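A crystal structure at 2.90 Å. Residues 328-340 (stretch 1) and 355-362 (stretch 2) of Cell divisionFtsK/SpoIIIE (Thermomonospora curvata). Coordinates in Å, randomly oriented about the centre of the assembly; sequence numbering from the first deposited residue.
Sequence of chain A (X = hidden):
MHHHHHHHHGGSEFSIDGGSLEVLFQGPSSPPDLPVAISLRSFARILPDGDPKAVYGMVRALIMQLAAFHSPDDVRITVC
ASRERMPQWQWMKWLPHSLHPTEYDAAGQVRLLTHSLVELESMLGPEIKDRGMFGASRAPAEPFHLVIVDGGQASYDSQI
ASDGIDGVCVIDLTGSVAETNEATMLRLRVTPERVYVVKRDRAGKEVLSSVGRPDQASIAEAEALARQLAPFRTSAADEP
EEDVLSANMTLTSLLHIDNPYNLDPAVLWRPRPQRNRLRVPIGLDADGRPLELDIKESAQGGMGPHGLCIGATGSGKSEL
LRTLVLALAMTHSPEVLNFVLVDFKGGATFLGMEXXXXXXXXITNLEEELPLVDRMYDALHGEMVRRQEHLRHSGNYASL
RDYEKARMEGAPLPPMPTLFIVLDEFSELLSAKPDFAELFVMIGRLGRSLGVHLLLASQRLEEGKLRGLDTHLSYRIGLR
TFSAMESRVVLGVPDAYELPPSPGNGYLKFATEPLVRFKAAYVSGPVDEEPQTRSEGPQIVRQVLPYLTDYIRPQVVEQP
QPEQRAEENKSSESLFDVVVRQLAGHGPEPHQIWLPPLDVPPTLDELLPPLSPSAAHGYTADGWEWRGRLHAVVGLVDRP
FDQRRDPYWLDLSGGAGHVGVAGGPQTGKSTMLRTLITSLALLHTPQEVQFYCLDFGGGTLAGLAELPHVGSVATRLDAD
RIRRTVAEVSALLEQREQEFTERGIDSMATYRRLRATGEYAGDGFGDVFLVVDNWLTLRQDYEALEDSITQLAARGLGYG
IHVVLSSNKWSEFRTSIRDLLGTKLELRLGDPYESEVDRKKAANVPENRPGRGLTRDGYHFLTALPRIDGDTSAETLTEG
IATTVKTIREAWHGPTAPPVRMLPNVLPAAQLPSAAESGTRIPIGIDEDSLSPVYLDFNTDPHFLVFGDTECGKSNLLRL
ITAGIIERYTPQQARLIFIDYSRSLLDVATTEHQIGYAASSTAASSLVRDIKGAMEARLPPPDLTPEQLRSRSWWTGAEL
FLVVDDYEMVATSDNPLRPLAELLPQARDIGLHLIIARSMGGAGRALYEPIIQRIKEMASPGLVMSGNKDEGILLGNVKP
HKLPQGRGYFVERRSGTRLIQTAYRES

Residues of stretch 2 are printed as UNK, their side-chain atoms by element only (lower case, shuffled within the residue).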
# COMPACT_ATOMS: atom_id res chain seq x y z
N LEU A 328 -0.82 -49.50 -0.65
CA LEU A 328 -0.80 -48.99 -2.01
C LEU A 328 0.55 -48.39 -2.35
O LEU A 328 1.04 -48.50 -3.48
CB LEU A 328 -1.91 -47.96 -2.23
CG LEU A 328 -3.33 -48.50 -2.37
CD1 LEU A 328 -4.33 -47.36 -2.36
CD2 LEU A 328 -3.46 -49.32 -3.64
N ALA A 329 1.17 -47.74 -1.37
CA ALA A 329 2.47 -47.11 -1.55
C ALA A 329 3.56 -48.16 -1.75
O ALA A 329 4.54 -47.91 -2.44
CB ALA A 329 2.80 -46.22 -0.36
N MET A 330 3.38 -49.32 -1.13
CA MET A 330 4.38 -50.39 -1.21
C MET A 330 4.18 -51.27 -2.43
O MET A 330 4.98 -52.17 -2.68
CB MET A 330 4.33 -51.25 0.06
CG MET A 330 4.92 -50.59 1.28
SD MET A 330 4.88 -51.69 2.71
CE MET A 330 3.12 -51.77 3.00
N THR A 331 3.12 -51.02 -3.19
CA THR A 331 2.80 -51.85 -4.34
C THR A 331 2.83 -51.06 -5.64
O THR A 331 2.82 -51.63 -6.72
CB THR A 331 1.42 -52.50 -4.18
OG1 THR A 331 0.44 -51.48 -3.91
CG2 THR A 331 1.42 -53.48 -3.02
N HIS A 332 2.87 -49.73 -5.52
CA HIS A 332 2.89 -48.87 -6.69
C HIS A 332 3.94 -47.77 -6.55
O HIS A 332 4.26 -47.33 -5.45
CB HIS A 332 1.51 -48.24 -6.91
CG HIS A 332 0.41 -49.24 -7.07
ND1 HIS A 332 -0.07 -49.99 -6.02
CD2 HIS A 332 -0.31 -49.61 -8.15
CE1 HIS A 332 -1.03 -50.78 -6.45
NE2 HIS A 332 -1.20 -50.57 -7.74
N SER A 333 4.47 -47.34 -7.69
CA SER A 333 5.43 -46.24 -7.71
C SER A 333 4.69 -44.91 -7.73
O SER A 333 3.54 -44.85 -8.16
CB SER A 333 6.35 -46.36 -8.93
OG SER A 333 5.62 -46.16 -10.13
N PRO A 334 5.35 -43.84 -7.26
CA PRO A 334 4.76 -42.50 -7.34
C PRO A 334 4.50 -42.08 -8.78
O PRO A 334 3.74 -41.16 -9.05
CB PRO A 334 5.82 -41.60 -6.70
CG PRO A 334 6.61 -42.52 -5.83
CD PRO A 334 6.64 -43.83 -6.55
N GLU A 335 5.15 -42.79 -9.70
CA GLU A 335 5.00 -42.56 -11.13
C GLU A 335 3.58 -42.88 -11.61
O GLU A 335 3.10 -42.29 -12.57
CB GLU A 335 6.02 -43.40 -11.90
CG GLU A 335 6.28 -42.95 -13.33
CD GLU A 335 7.49 -43.63 -13.93
OE1 GLU A 335 7.34 -44.35 -14.94
OE2 GLU A 335 8.60 -43.45 -13.39
N VAL A 336 2.92 -43.80 -10.92
CA VAL A 336 1.60 -44.26 -11.33
C VAL A 336 0.52 -44.02 -10.27
O VAL A 336 -0.65 -44.32 -10.51
CB VAL A 336 1.61 -45.76 -11.68
CG1 VAL A 336 2.53 -46.02 -12.86
CG2 VAL A 336 2.03 -46.58 -10.47
N LEU A 337 0.91 -43.48 -9.12
CA LEU A 337 -0.05 -43.25 -8.05
C LEU A 337 0.34 -42.10 -7.13
O LEU A 337 1.44 -42.09 -6.57
CB LEU A 337 -0.23 -44.53 -7.23
CG LEU A 337 -1.22 -44.45 -6.07
CD1 LEU A 337 -2.60 -44.05 -6.57
CD2 LEU A 337 -1.28 -45.77 -5.33
N ASN A 338 -0.56 -41.14 -6.97
CA ASN A 338 -0.36 -40.03 -6.04
C ASN A 338 -1.52 -39.90 -5.06
O ASN A 338 -2.66 -40.21 -5.40
CB ASN A 338 -0.16 -38.72 -6.81
CG ASN A 338 1.21 -38.61 -7.44
OD1 ASN A 338 2.11 -39.39 -7.13
ND2 ASN A 338 1.37 -37.64 -8.33
N PHE A 339 -1.23 -39.42 -3.86
CA PHE A 339 -2.24 -39.30 -2.82
C PHE A 339 -2.56 -37.86 -2.46
O PHE A 339 -1.70 -36.98 -2.52
CB PHE A 339 -1.80 -40.04 -1.55
CG PHE A 339 -1.69 -41.53 -1.71
CD1 PHE A 339 -2.82 -42.32 -1.75
CD2 PHE A 339 -0.45 -42.13 -1.80
CE1 PHE A 339 -2.72 -43.69 -1.90
CE2 PHE A 339 -0.34 -43.50 -1.94
CZ PHE A 339 -1.48 -44.28 -1.99
N VAL A 340 -3.81 -37.62 -2.08
CA VAL A 340 -4.21 -36.38 -1.44
C VAL A 340 -4.92 -36.73 -0.14
O VAL A 340 -6.09 -37.10 -0.14
CB VAL A 340 -5.14 -35.53 -2.33
CG1 VAL A 340 -5.59 -34.29 -1.58
CG2 VAL A 340 -4.43 -35.15 -3.61
N UNK A 355 7.13 -38.14 4.08
CA UNK A 355 8.32 -38.66 3.44
C UNK A 355 8.07 -39.33 2.11
O UNK A 355 8.94 -39.34 1.24
N UNK A 356 6.88 -39.90 1.95
CA UNK A 356 6.54 -40.62 0.73
C UNK A 356 6.41 -39.68 -0.47
O UNK A 356 5.82 -38.61 -0.37
c UNK A 356 5.21 -42.41 2.05
c UNK A 356 6.39 -43.36 1.95
c UNK A 356 3.90 -43.18 2.06
c UNK A 356 5.23 -41.39 0.91
N UNK A 357 6.98 -40.09 -1.60
CA UNK A 357 6.91 -39.30 -2.82
C UNK A 357 5.53 -39.40 -3.46
O UNK A 357 5.20 -38.65 -4.37
c UNK A 357 9.41 -39.51 -3.36
c UNK A 357 7.98 -39.76 -3.82
n UNK A 357 13.34 -37.53 -3.65
c UNK A 357 9.72 -38.03 -3.31
n UNK A 357 11.75 -37.99 -5.25
c UNK A 357 12.07 -37.76 -3.98
n UNK A 357 11.13 -37.78 -3.04
N UNK A 358 4.73 -40.35 -2.98
CA UNK A 358 3.38 -40.53 -3.48
C UNK A 358 2.47 -39.39 -3.02
O UNK A 358 1.55 -38.99 -3.73
c UNK A 358 3.66 -43.04 -3.34
n UNK A 358 4.61 -44.86 -4.12
c UNK A 358 2.80 -41.86 -3.02
c UNK A 358 5.37 -44.42 -3.14
n UNK A 358 4.82 -43.33 -2.64
c UNK A 358 3.54 -44.02 -4.27
N UNK A 359 2.74 -38.88 -1.82
CA UNK A 359 1.87 -37.88 -1.22
C UNK A 359 2.11 -36.49 -1.77
O UNK A 359 3.17 -35.90 -1.57
c UNK A 359 1.06 -36.89 0.93
c UNK A 359 1.90 -39.24 0.89
c UNK A 359 2.06 -37.85 0.31
N UNK A 360 1.11 -35.96 -2.47
CA UNK A 360 1.18 -34.61 -3.02
C UNK A 360 0.87 -33.57 -1.95
O UNK A 360 1.45 -32.49 -1.95
c UNK A 360 0.23 -34.46 -4.20
o UNK A 360 0.18 -33.11 -4.64
N UNK A 361 -0.04 -33.91 -1.04
CA UNK A 361 -0.47 -32.97 -0.01
C UNK A 361 -1.13 -33.66 1.17
O UNK A 361 -1.92 -34.59 1.01
c UNK A 361 -1.41 -31.94 -0.61
N UNK A 362 -0.80 -33.19 2.38
CA UNK A 362 -1.48 -33.63 3.59
C UNK A 362 -2.23 -32.46 4.21
O UNK A 362 -1.64 -31.64 4.91
c UNK A 362 -1.25 -34.65 5.88
c UNK A 362 0.25 -35.41 4.03
c UNK A 362 1.25 -36.04 4.98
c UNK A 362 -0.50 -34.22 4.62

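Position 355 has backbone atoms and nothing beyond CA. Nothing of stretch 1 lies near it. It is glycine, G355.

Position 356 carries four carbons, forked at the second. Its CA-to-CB bond points toward stretch 1, and one fork tip lies near the methyl of A329. A fork at the second carbon fits leucine, L356. The apolar contact is A329 CB to L356 CD1, 4.0 Å.

Position 357 has three carbons, a nitrogen, and then a carbon bearing two more nitrogens. The CB of position 357 lies 3.7 Å from P334 CG, and the end of the chain leads away. The terminal group is a guanidinium, so this is arginine, R357.

Position 358 has one carbon and then a five-membered ring of three carbons and two nitrogens. A ring nitrogen lies beside the carbonyl of H332. An imidazole on a single carbon is histidine, H358. H358 NE2 donates a hydrogen bond to H332 O, 2.8 Å, near the plane of the ring. P334 CG sits over one face, 3.5 Å from the centroid of the H358 ring. A329 CA sits over the opposite face, 4.2 Å from that centroid. H358 CB meets the edge of the F339 ring, 3.5 Å from F339 CD2.

Position 359 has three carbons, one carrying the other two. It pairs with F339, and both side chains lie on the same face of the sheet. A fork at the first carbon with two short arms is valine, V359.

Position 360 has one carbon and one oxygen. Its CA-to-CB bond points toward stretch 1. It is serine, S360. The chain turns a corner here.

Position 361 has a single carbon. It lies beside V340, on the face opposite F339 and V359. It is alanine, A361.

Position 362 has four carbons, forked at the first, with one arm two carbons long. It points away and makes no contact with stretch 1. It is isoleucine, I362.

The contact rests on H358 and a short parallel pairing. The imidazole fills a slot between A329 and P334, and its bond to H332 O holds it there. The backbone continues the join around V359: F339 N donates to H358 O, 2.8 Å, and S360 N donates to F339 O, 3.0 Å. F339 thus bonds to the residues on either side of V359, as a parallel bridge requires. The stretches bury 532 Å² between them, both sides summed.

Stretch 2 (355-362) GLRHVSAI
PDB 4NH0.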